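Local coordinates for A-type flavoprotein (Giardia intestinalis, PDB 2Q9U) that scavenges oxygen in this parasite, probably by passing electrons from bound FMN to a non-heme diiron centre, at residues Tyr33-Ser39 with Gln175-Thr179; His271-Leu275 with Val289-Met293; Ser283-Glu287 with Gly400-Ile404; Ile298-Ala302 with Ala328-Val333. The contacts are given in a common frame with arbitrary orientation. Numbering follows the deposited sequence.

Contact 1 of 4, residues Tyr33-Ser39 with Gln175-Thr179; sequences YHTDEGS and QHYAT
This is a buried loop-to-loop contact in the metallo-beta-lactamase-like part of the protein, beside the diiron site. Residues 33-39 leave the short strand 33-34, form a type I beta turn from T35 to G38 and enter strand 39-46. Residues 175-179 are a largely extended loop after strand 166-170. Inverse gamma turns centre on T35 and H176. The closest CA pair is S39 and H176, 4.1 Å apart. G38 has positive phi (71/-160), and a CB there would clash with A178 CB. One backbone hydrogen bond joins the segments: A178 N donates to E37 O at 2.9 Å.

H176 (chi1 m) is the central side chain. T35 (chi1 p) places CG2 over one face of the imidazole, a CH-pi contact at 4.2 Å from the ring centroid. The imidazole edge meets the face of the Y33 ring (chi1 t) in a T-shaped pair, with centroids 4.7 Å apart and planes at 74°. H230, a residue of the diiron pocket, also meets H176 edge-to-face, and the H176 side chain lies about 5 Å from the mu-oxo-diiron. H176 is not a pocket residue; its placement is consistent with a second-shell position. E37 reaches Y177 with OE1 3.6 Å from CE1, but OE1 is hydrogen-bonded to H191. Water 2 links E37 N and H176 O, each at 2.8 Å. S39 OG and H176 ND1 are hydrogen-bonded at 2.8 Å.

Contact 2 of 4, residues His271-Leu275 with Val289-Met293; sequences HRMAL and VLLEM
The beta-alpha-beta unit at the start of the flavodoxin-like domain contains this contact, next to the FMN site. Helix 269-283 begins at the FMN-binding residues T269 and T270. It packs on strand 287-292, an outermost strand of the parallel sheet within this chain. The segments run antiparallel at 168°, with axes 10.3 Å apart. H271 lies nearest E292 (CA atoms 8.2 Å apart) and A274 nearest L290 (7.8 Å). L290 (chi1 t, chi2 t) points at the helix. Its CD1 touches A274 CB at 3.9 Å and L275 CD2 at 4.1 Å, and its CD2 lies 3.9 Å from H271 CE1. The H271 CA-to-CB bond points sideways, but with chi1 t the ring reaches the strand, and ND1 hydrogen-bonds to E292 OE1 at 2.6 Å. M26 of the second subunit packs on both residues. The H271 side chain is about 6 Å from FMN. The bond requires a proton on ND1 and ties the first turn of the helix to the end of the strand through a buried carboxylate.

Contact 3 of 4, residues Ser283-Glu287 with Gly400-Ile404; sequences STGCE and GKRAI
C286 lays its SG against the helix segment 400-404, 3.8 Å from I404 CG1, 4.1 Å from A403 CB and 3.6 Å from G400 O. Its chi1 is m. Residues 283-287 form the tight connection from helix 269-283 to strand 287-292 in the flavodoxin-like domain. Residues 400-404 lie in the long C-terminal helix 386-409, regular here, with I404 N hydrogen-bonded to G400 O at 2.9 Å.

The connection ends its helix with a Schellman motif. G285 has phi/psi of 100/4, a conformation that suits glycine. The chain then becomes extended at C286 (-76/146). T284 and G400 are the nearest CA pair, 5.8 Å apart. T284 (chi1 p) points at the helix, with OG1 3.5 Å from G400 CA and CG2 3.8 Å from K401 N. A CB on G400 would lie only 2.4 Å from T284 OG1, so the absence of a side chain permits this approach. I404 (chi1 m, chi2 t) brings CD1 to 3.4 Å from T284 O. T284 OG1 is hydrogen-bonded to A281 O in the preceding helix turn. V259 of strand 258-263 touches both C286 and A403, which places the sulfur between the sheet and the C-terminal helix. The two segments share no hydrogen bond. They are held by van der Waals packing, so the close approach depends on the missing side chain of G400, while A403 adds an apolar touch on SG.

Contact 4 of 4, residues Ile298-Ala302 with Ala328-Val333; sequences ITKVA and AALNYV
Two helices of the flavodoxin-like alpha/beta fold pack here: the first turn of helix 298-306 against the middle of helix 324-336. Their segment axes cross at -50° and approach to 9.7 Å. The N-to-C directions are oblique, closer to parallel than antiparallel. I298 sits nearest A329 (CA atoms 5.6 Å apart), and A302 nearest V333 (6.3 Å).

The main bump is the Y332 ring (chi1 t, chi2 50°). It fills the hollow formed by I298 and A302, one helical turn apart. I298 (chi1 p, chi2 t) lies over one ring face, with CD1 3.9 Å from the centroid and 5° off the normal, a CH-pi contact. I298 CB is 3.7 Å from Y332 CD2. At the base of the hollow, I298 O comes to 3.4 Å from Y332 CE2, and A302 CB lies 3.8 Å from the same CE2. The small A329 leaves space for two neighbours: I298 CG2 reaches its CA at 4.1 Å, and V301 CG1 its CB at 4.3 Å. V301 (chi1 t) is the reverse bump. Its CG1 also meets V333 CG2 at 3.6 Å.

P324 of the third subunit packs on I298 and Y332. Y332 OH donates a hydrogen bond to N202 OD1, and H34 N is probably hydrogen-bonded to T299 OG1. Water 4 lies 2.7 Å from T299 OG1 and donates to Y332 OH at 2.9 Å.

Contact 1 belongs to the metallo-beta-lactamase-like part; contacts 2, 3 and 4 belong to the flavodoxin-like part. Contacts 1 and 4 join the two: D36 OD2 forms a salt bridge with K300 NZ at 2.7 Å, and H34 N probably hydrogen-bonds to T299 OG1 at 2.8 Å. Contact 2 meets contact 4 through L291 CD1, 3.7 Å from V301 CA, and M293 SD, 3.7 Å from V301 CG2. Contacts 2 and 3 have centres about 17 Å apart, and both touch the second subunit. Contact 1 lies by the diiron centre, while contacts 2 and 4 approach FMN, the Y332 side chain to about 7 Å. Contact 3 is away from these sites.

Contact 1 of 4, residues Tyr33-Ser39 with Gln175-Thr179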
# COMPACT_ATOMS: atom_id res chain seq x y z
N TYR A 33 -4.56 6.70 -12.35
CA TYR A 33 -5.64 7.35 -11.56
C TYR A 33 -5.95 6.48 -10.34
O TYR A 33 -6.21 5.27 -10.46
CB TYR A 33 -6.89 7.55 -12.43
CG TYR A 33 -8.08 8.32 -11.84
CD1 TYR A 33 -8.82 7.83 -10.76
CD2 TYR A 33 -8.50 9.51 -12.41
CE1 TYR A 33 -9.92 8.53 -10.24
CE2 TYR A 33 -9.59 10.22 -11.91
CZ TYR A 33 -10.29 9.73 -10.83
OH TYR A 33 -11.36 10.41 -10.37
N HIS A 34 -5.93 7.07 -9.15
CA HIS A 34 -6.26 6.29 -7.96
C HIS A 34 -7.77 6.18 -7.87
O HIS A 34 -8.43 7.11 -7.40
CB HIS A 34 -5.68 6.93 -6.72
CG HIS A 34 -4.24 6.62 -6.51
ND1 HIS A 34 -3.26 7.01 -7.40
CD2 HIS A 34 -3.60 5.97 -5.51
CE1 HIS A 34 -2.08 6.60 -6.96
NE2 HIS A 34 -2.27 5.96 -5.82
N THR A 35 -8.32 5.06 -8.37
CA THR A 35 -9.77 4.90 -8.43
C THR A 35 -10.21 4.29 -7.10
O THR A 35 -10.47 3.10 -7.05
CB THR A 35 -10.24 4.02 -9.64
OG1 THR A 35 -9.53 2.77 -9.64
CG2 THR A 35 -9.98 4.72 -10.96
N ASP A 36 -10.26 5.09 -6.04
CA ASP A 36 -10.50 4.56 -4.68
C ASP A 36 -11.87 3.89 -4.57
O ASP A 36 -12.06 3.00 -3.74
CB ASP A 36 -10.44 5.68 -3.64
CG ASP A 36 -9.03 6.21 -3.43
OD1 ASP A 36 -8.07 5.67 -4.01
OD2 ASP A 36 -8.89 7.19 -2.68
N GLU A 37 -12.79 4.35 -5.41
CA GLU A 37 -14.15 3.78 -5.46
C GLU A 37 -14.48 2.91 -6.68
O GLU A 37 -15.65 2.72 -6.97
CB GLU A 37 -15.18 4.88 -5.25
CG GLU A 37 -14.91 5.62 -3.94
CD GLU A 37 -16.01 6.55 -3.55
OE1 GLU A 37 -17.19 6.12 -3.52
OE2 GLU A 37 -15.68 7.71 -3.27
N GLY A 38 -13.45 2.35 -7.33
CA GLY A 38 -13.65 1.48 -8.50
C GLY A 38 -14.11 2.33 -9.69
O GLY A 38 -13.90 3.54 -9.71
N SER A 39 -14.72 1.69 -10.69
CA SER A 39 -15.30 2.43 -11.82
C SER A 39 -16.35 1.52 -12.43
O SER A 39 -16.67 0.47 -11.88
CB SER A 39 -14.20 2.74 -12.84
OG SER A 39 -14.66 3.60 -13.89
N GLN A 175 -17.75 9.44 -14.03
CA GLN A 175 -17.02 9.42 -12.77
C GLN A 175 -16.59 7.97 -12.55
O GLN A 175 -17.30 7.01 -12.91
CB GLN A 175 -17.87 9.87 -11.55
CG GLN A 175 -19.19 10.63 -11.87
CD GLN A 175 -20.29 9.70 -12.38
OE1 GLN A 175 -20.60 8.67 -11.76
NE2 GLN A 175 -20.90 10.07 -13.50
N HIS A 176 -15.40 7.82 -11.98
CA HIS A 176 -14.91 6.49 -11.61
C HIS A 176 -15.59 6.12 -10.31
O HIS A 176 -15.13 6.44 -9.18
CB HIS A 176 -13.38 6.46 -11.54
CG HIS A 176 -12.72 6.61 -12.87
ND1 HIS A 176 -13.01 5.80 -13.95
CD2 HIS A 176 -11.73 7.45 -13.28
CE1 HIS A 176 -12.26 6.15 -14.98
NE2 HIS A 176 -11.47 7.15 -14.60
N TYR A 177 -16.75 5.50 -10.47
CA TYR A 177 -17.61 5.18 -9.33
C TYR A 177 -18.30 3.83 -9.55
O TYR A 177 -19.14 3.72 -10.44
CB TYR A 177 -18.64 6.31 -9.14
CG TYR A 177 -19.57 6.17 -7.94
CD1 TYR A 177 -19.13 5.62 -6.74
CD2 TYR A 177 -20.90 6.61 -8.02
CE1 TYR A 177 -19.99 5.51 -5.63
CE2 TYR A 177 -21.75 6.51 -6.93
CZ TYR A 177 -21.31 5.96 -5.75
OH TYR A 177 -22.18 5.87 -4.69
N ALA A 178 -17.91 2.81 -8.77
CA ALA A 178 -18.56 1.50 -8.85
C ALA A 178 -19.77 1.48 -7.90
O ALA A 178 -19.59 1.66 -6.69
CB ALA A 178 -17.58 0.32 -8.48
N THR A 179 -20.95 1.21 -8.45
CA THR A 179 -22.22 1.17 -7.70
C THR A 179 -23.22 0.32 -8.48
O THR A 179 -23.07 0.15 -9.69
CB THR A 179 -22.77 2.60 -7.40
OG1 THR A 179 -24.07 2.50 -6.83
CG2 THR A 179 -22.82 3.49 -8.67
O HOH W 1 -14.01 10.02 -10.73
O HOH W 2 -12.76 5.82 -7.78
O HOH W 3 -17.53 1.82 -4.96

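Contact 2 of 4, residues His271-Leu275 with Val289-Met293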
# COMPACT_ATOMS: atom_id res chain seq x y z
N HIS A 271 6.56 20.51 7.24
CA HIS A 271 5.17 20.22 7.66
C HIS A 271 4.62 21.19 8.71
O HIS A 271 3.50 21.70 8.57
CB HIS A 271 5.04 18.78 8.15
CG HIS A 271 3.66 18.44 8.56
ND1 HIS A 271 2.72 17.96 7.68
CD2 HIS A 271 3.02 18.56 9.76
CE1 HIS A 271 1.57 17.78 8.31
NE2 HIS A 271 1.73 18.14 9.57
N ARG A 272 5.37 21.46 9.77
CA ARG A 272 4.90 22.40 10.81
C ARG A 272 4.73 23.83 10.26
O ARG A 272 3.77 24.53 10.61
CB ARG A 272 5.84 22.44 12.01
CG ARG A 272 5.38 23.39 13.14
CD ARG A 272 4.17 22.79 13.86
NE ARG A 272 3.47 23.69 14.79
CZ ARG A 272 2.65 24.69 14.45
NH1 ARG A 272 2.43 25.01 13.18
NH2 ARG A 272 2.06 25.39 15.40
N MET A 273 5.65 24.26 9.41
CA MET A 273 5.49 25.58 8.78
C MET A 273 4.24 25.60 7.90
O MET A 273 3.53 26.62 7.83
CB MET A 273 6.71 25.94 7.96
CG MET A 273 7.93 26.20 8.80
SD MET A 273 7.85 27.84 9.51
CE MET A 273 8.43 28.76 8.07
N ALA A 274 3.99 24.48 7.21
CA ALA A 274 2.78 24.33 6.40
C ALA A 274 1.54 24.54 7.22
O ALA A 274 0.60 25.20 6.76
CB ALA A 274 2.73 22.95 5.69
N LEU A 275 1.52 23.98 8.44
CA LEU A 275 0.34 24.14 9.30
C LEU A 275 0.11 25.61 9.69
O LEU A 275 -1.03 26.08 9.77
CB LEU A 275 0.45 23.26 10.57
CG LEU A 275 0.29 21.74 10.40
CD1 LEU A 275 0.72 21.03 11.70
CD2 LEU A 275 -1.17 21.39 10.02
N VAL A 289 -6.79 22.98 2.68
CA VAL A 289 -6.52 21.54 2.56
C VAL A 289 -4.99 21.39 2.54
O VAL A 289 -4.30 22.09 1.82
CB VAL A 289 -7.18 20.97 1.25
CG1 VAL A 289 -6.76 19.50 0.99
CG2 VAL A 289 -8.71 21.08 1.31
N LEU A 290 -4.48 20.48 3.37
CA LEU A 290 -3.08 20.12 3.33
C LEU A 290 -2.95 18.72 2.78
O LEU A 290 -3.59 17.79 3.29
CB LEU A 290 -2.47 20.21 4.75
CG LEU A 290 -0.98 19.83 4.92
CD1 LEU A 290 -0.41 20.62 6.06
CD2 LEU A 290 -0.75 18.33 5.19
N LEU A 291 -2.11 18.56 1.75
CA LEU A 291 -1.88 17.28 1.11
C LEU A 291 -0.40 16.96 1.21
O LEU A 291 0.41 17.62 0.56
CB LEU A 291 -2.28 17.33 -0.38
CG LEU A 291 -3.74 17.64 -0.71
CD1 LEU A 291 -3.93 17.58 -2.22
CD2 LEU A 291 -4.66 16.63 -0.00
N GLU A 292 -0.04 15.95 2.01
CA GLU A 292 1.36 15.53 2.08
C GLU A 292 1.56 14.24 1.31
O GLU A 292 0.78 13.29 1.48
CB GLU A 292 1.79 15.34 3.54
CG GLU A 292 3.31 15.18 3.72
CD GLU A 292 3.79 15.91 4.98
OE1 GLU A 292 3.24 17.00 5.29
OE2 GLU A 292 4.71 15.38 5.65
N MET A 293 2.59 14.20 0.46
CA MET A 293 2.66 13.14 -0.56
C MET A 293 2.82 11.75 0.03
O MET A 293 2.38 10.78 -0.59
CB MET A 293 3.71 13.43 -1.64
CG MET A 293 3.44 14.73 -2.44
SD MET A 293 1.77 14.80 -3.16
CE MET A 293 1.74 13.55 -4.41

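Contact 3 of 4, residues Ser283-Glu287 with Gly400-Ile404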
# COMPACT_ATOMS: atom_id res chain seq x y z
N SER A 283 -7.76 31.95 8.35
CA SER A 283 -8.20 33.20 9.00
C SER A 283 -8.92 34.17 8.04
O SER A 283 -9.68 35.03 8.50
CB SER A 283 -7.03 33.92 9.66
OG SER A 283 -6.18 34.55 8.70
N THR A 284 -8.64 34.04 6.75
CA THR A 284 -9.30 34.89 5.72
C THR A 284 -10.71 34.45 5.33
O THR A 284 -11.42 35.17 4.60
CB THR A 284 -8.47 34.98 4.41
OG1 THR A 284 -8.41 33.69 3.76
CG2 THR A 284 -7.10 35.49 4.69
N GLY A 285 -11.10 33.27 5.80
CA GLY A 285 -12.38 32.67 5.49
C GLY A 285 -12.27 31.61 4.39
O GLY A 285 -13.28 31.06 3.96
N CYS A 286 -11.06 31.33 3.92
CA CYS A 286 -10.88 30.24 2.95
C CYS A 286 -10.96 28.87 3.60
O CYS A 286 -10.56 28.69 4.76
CB CYS A 286 -9.52 30.35 2.24
SG CYS A 286 -9.36 31.70 1.09
N GLU A 287 -11.49 27.89 2.87
CA GLU A 287 -11.20 26.49 3.17
C GLU A 287 -9.70 26.25 2.92
O GLU A 287 -9.09 26.87 2.03
CB GLU A 287 -11.99 25.54 2.25
CG GLU A 287 -11.75 24.08 2.69
CD GLU A 287 -12.48 23.04 1.88
OE1 GLU A 287 -12.93 23.35 0.76
OE2 GLU A 287 -12.57 21.90 2.39
N GLY A 400 -4.35 33.59 1.24
CA GLY A 400 -5.81 33.48 1.37
C GLY A 400 -6.51 34.68 0.74
O GLY A 400 -7.49 34.52 -0.02
N LYS A 401 -6.05 35.88 1.08
CA LYS A 401 -6.53 37.11 0.42
C LYS A 401 -6.37 37.05 -1.10
O LYS A 401 -7.29 37.47 -1.80
CB LYS A 401 -5.84 38.38 0.94
CG LYS A 401 -6.22 38.73 2.39
CD LYS A 401 -5.32 39.84 2.90
CE LYS A 401 -5.65 40.21 4.34
NZ LYS A 401 -4.57 41.12 4.91
N ARG A 402 -5.22 36.59 -1.59
CA ARG A 402 -5.01 36.41 -3.03
C ARG A 402 -5.92 35.36 -3.66
O ARG A 402 -6.34 35.53 -4.80
CB ARG A 402 -3.56 36.09 -3.34
CG ARG A 402 -2.60 37.27 -3.14
CD ARG A 402 -1.15 36.77 -3.18
NE ARG A 402 -0.17 37.84 -2.95
CZ ARG A 402 0.22 38.71 -3.88
NH1 ARG A 402 -0.31 38.67 -5.09
NH2 ARG A 402 1.12 39.65 -3.58
N ALA A 403 -6.22 34.30 -2.92
CA ALA A 403 -7.21 33.31 -3.37
C ALA A 403 -8.60 33.96 -3.52
O ALA A 403 -9.28 33.76 -4.52
CB ALA A 403 -7.28 32.17 -2.38
N ILE A 404 -8.99 34.76 -2.53
CA ILE A 404 -10.31 35.41 -2.55
C ILE A 404 -10.36 36.36 -3.75
O ILE A 404 -11.35 36.38 -4.49
CB ILE A 404 -10.61 36.08 -1.21
CG1 ILE A 404 -10.86 35.00 -0.13
CG2 ILE A 404 -11.83 37.03 -1.34
CD1 ILE A 404 -10.70 35.51 1.31

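Contact 4 of 4, residues Ile298-Ala302 with Ala328-Val333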
# COMPACT_ATOMS: atom_id res chain seq x y z
N ILE A 298 -1.33 11.76 -6.47
CA ILE A 298 -1.43 12.81 -7.48
C ILE A 298 -2.90 13.02 -7.91
O ILE A 298 -3.27 14.11 -8.35
CB ILE A 298 -0.51 12.49 -8.73
CG1 ILE A 298 -0.86 11.10 -9.32
CG2 ILE A 298 1.00 12.65 -8.35
CD1 ILE A 298 -0.27 10.83 -10.71
N THR A 299 -3.72 11.98 -7.79
CA THR A 299 -5.15 12.10 -8.15
C THR A 299 -5.87 13.13 -7.25
O THR A 299 -6.68 13.95 -7.72
CB THR A 299 -5.86 10.73 -8.08
OG1 THR A 299 -5.07 9.76 -8.80
CG2 THR A 299 -7.29 10.81 -8.68
N LYS A 300 -5.56 13.07 -5.96
CA LYS A 300 -6.11 14.01 -4.99
C LYS A 300 -5.48 15.41 -5.14
O LYS A 300 -6.15 16.44 -4.95
CB LYS A 300 -5.94 13.41 -3.59
CG LYS A 300 -6.89 12.17 -3.48
CD LYS A 300 -6.74 11.34 -2.22
CE LYS A 300 -7.64 10.09 -2.34
NZ LYS A 300 -7.19 9.11 -3.41
N VAL A 301 -4.20 15.45 -5.50
CA VAL A 301 -3.55 16.74 -5.79
C VAL A 301 -4.33 17.46 -6.92
O VAL A 301 -4.65 18.67 -6.83
CB VAL A 301 -2.04 16.54 -6.13
CG1 VAL A 301 -1.39 17.83 -6.63
CG2 VAL A 301 -1.25 15.99 -4.89
N ALA A 302 -4.63 16.72 -7.98
CA ALA A 302 -5.40 17.26 -9.11
C ALA A 302 -6.78 17.70 -8.64
O ALA A 302 -7.21 18.81 -8.91
CB ALA A 302 -5.49 16.25 -10.27
N ALA A 328 6.85 14.86 -8.96
CA ALA A 328 5.76 14.12 -9.64
C ALA A 328 4.48 14.95 -9.61
O ALA A 328 3.80 15.10 -10.64
CB ALA A 328 5.57 12.74 -9.01
N ALA A 329 4.18 15.52 -8.43
CA ALA A 329 2.92 16.28 -8.26
C ALA A 329 2.93 17.49 -9.19
O ALA A 329 1.94 17.78 -9.85
CB ALA A 329 2.72 16.71 -6.82
N LEU A 330 4.09 18.16 -9.29
CA LEU A 330 4.21 19.29 -10.21
C LEU A 330 4.11 18.91 -11.68
O LEU A 330 3.42 19.60 -12.44
CB LEU A 330 5.48 20.09 -9.92
CG LEU A 330 5.44 20.96 -8.66
CD1 LEU A 330 6.87 21.38 -8.31
CD2 LEU A 330 4.59 22.24 -8.87
N ASN A 331 4.78 17.83 -12.10
CA ASN A 331 4.62 17.27 -13.46
C ASN A 331 3.13 17.08 -13.79
O ASN A 331 2.64 17.50 -14.86
CB ASN A 331 5.38 15.94 -13.59
CG ASN A 331 4.97 15.12 -14.84
OD1 ASN A 331 3.84 14.62 -14.93
ND2 ASN A 331 5.89 14.94 -15.77
N TYR A 332 2.41 16.45 -12.86
CA TYR A 332 1.03 16.08 -13.10
C TYR A 332 0.17 17.33 -13.24
O TYR A 332 -0.61 17.46 -14.20
CB TYR A 332 0.50 15.22 -11.94
CG TYR A 332 -0.76 14.48 -12.29
CD1 TYR A 332 -0.86 13.72 -13.47
CD2 TYR A 332 -1.86 14.53 -11.45
CE1 TYR A 332 -2.06 13.02 -13.76
CE2 TYR A 332 -3.03 13.82 -11.73
CZ TYR A 332 -3.12 13.06 -12.89
OH TYR A 332 -4.30 12.36 -13.17
N VAL A 333 0.34 18.26 -12.30
CA VAL A 333 -0.42 19.50 -12.28
C VAL A 333 -0.12 20.39 -13.50
O VAL A 333 -1.04 21.01 -14.08
CB VAL A 333 -0.20 20.25 -10.91
CG1 VAL A 333 -0.59 21.70 -11.02
CG2 VAL A 333 -1.00 19.56 -9.80
O HOH W 4 -3.89 10.29 -11.12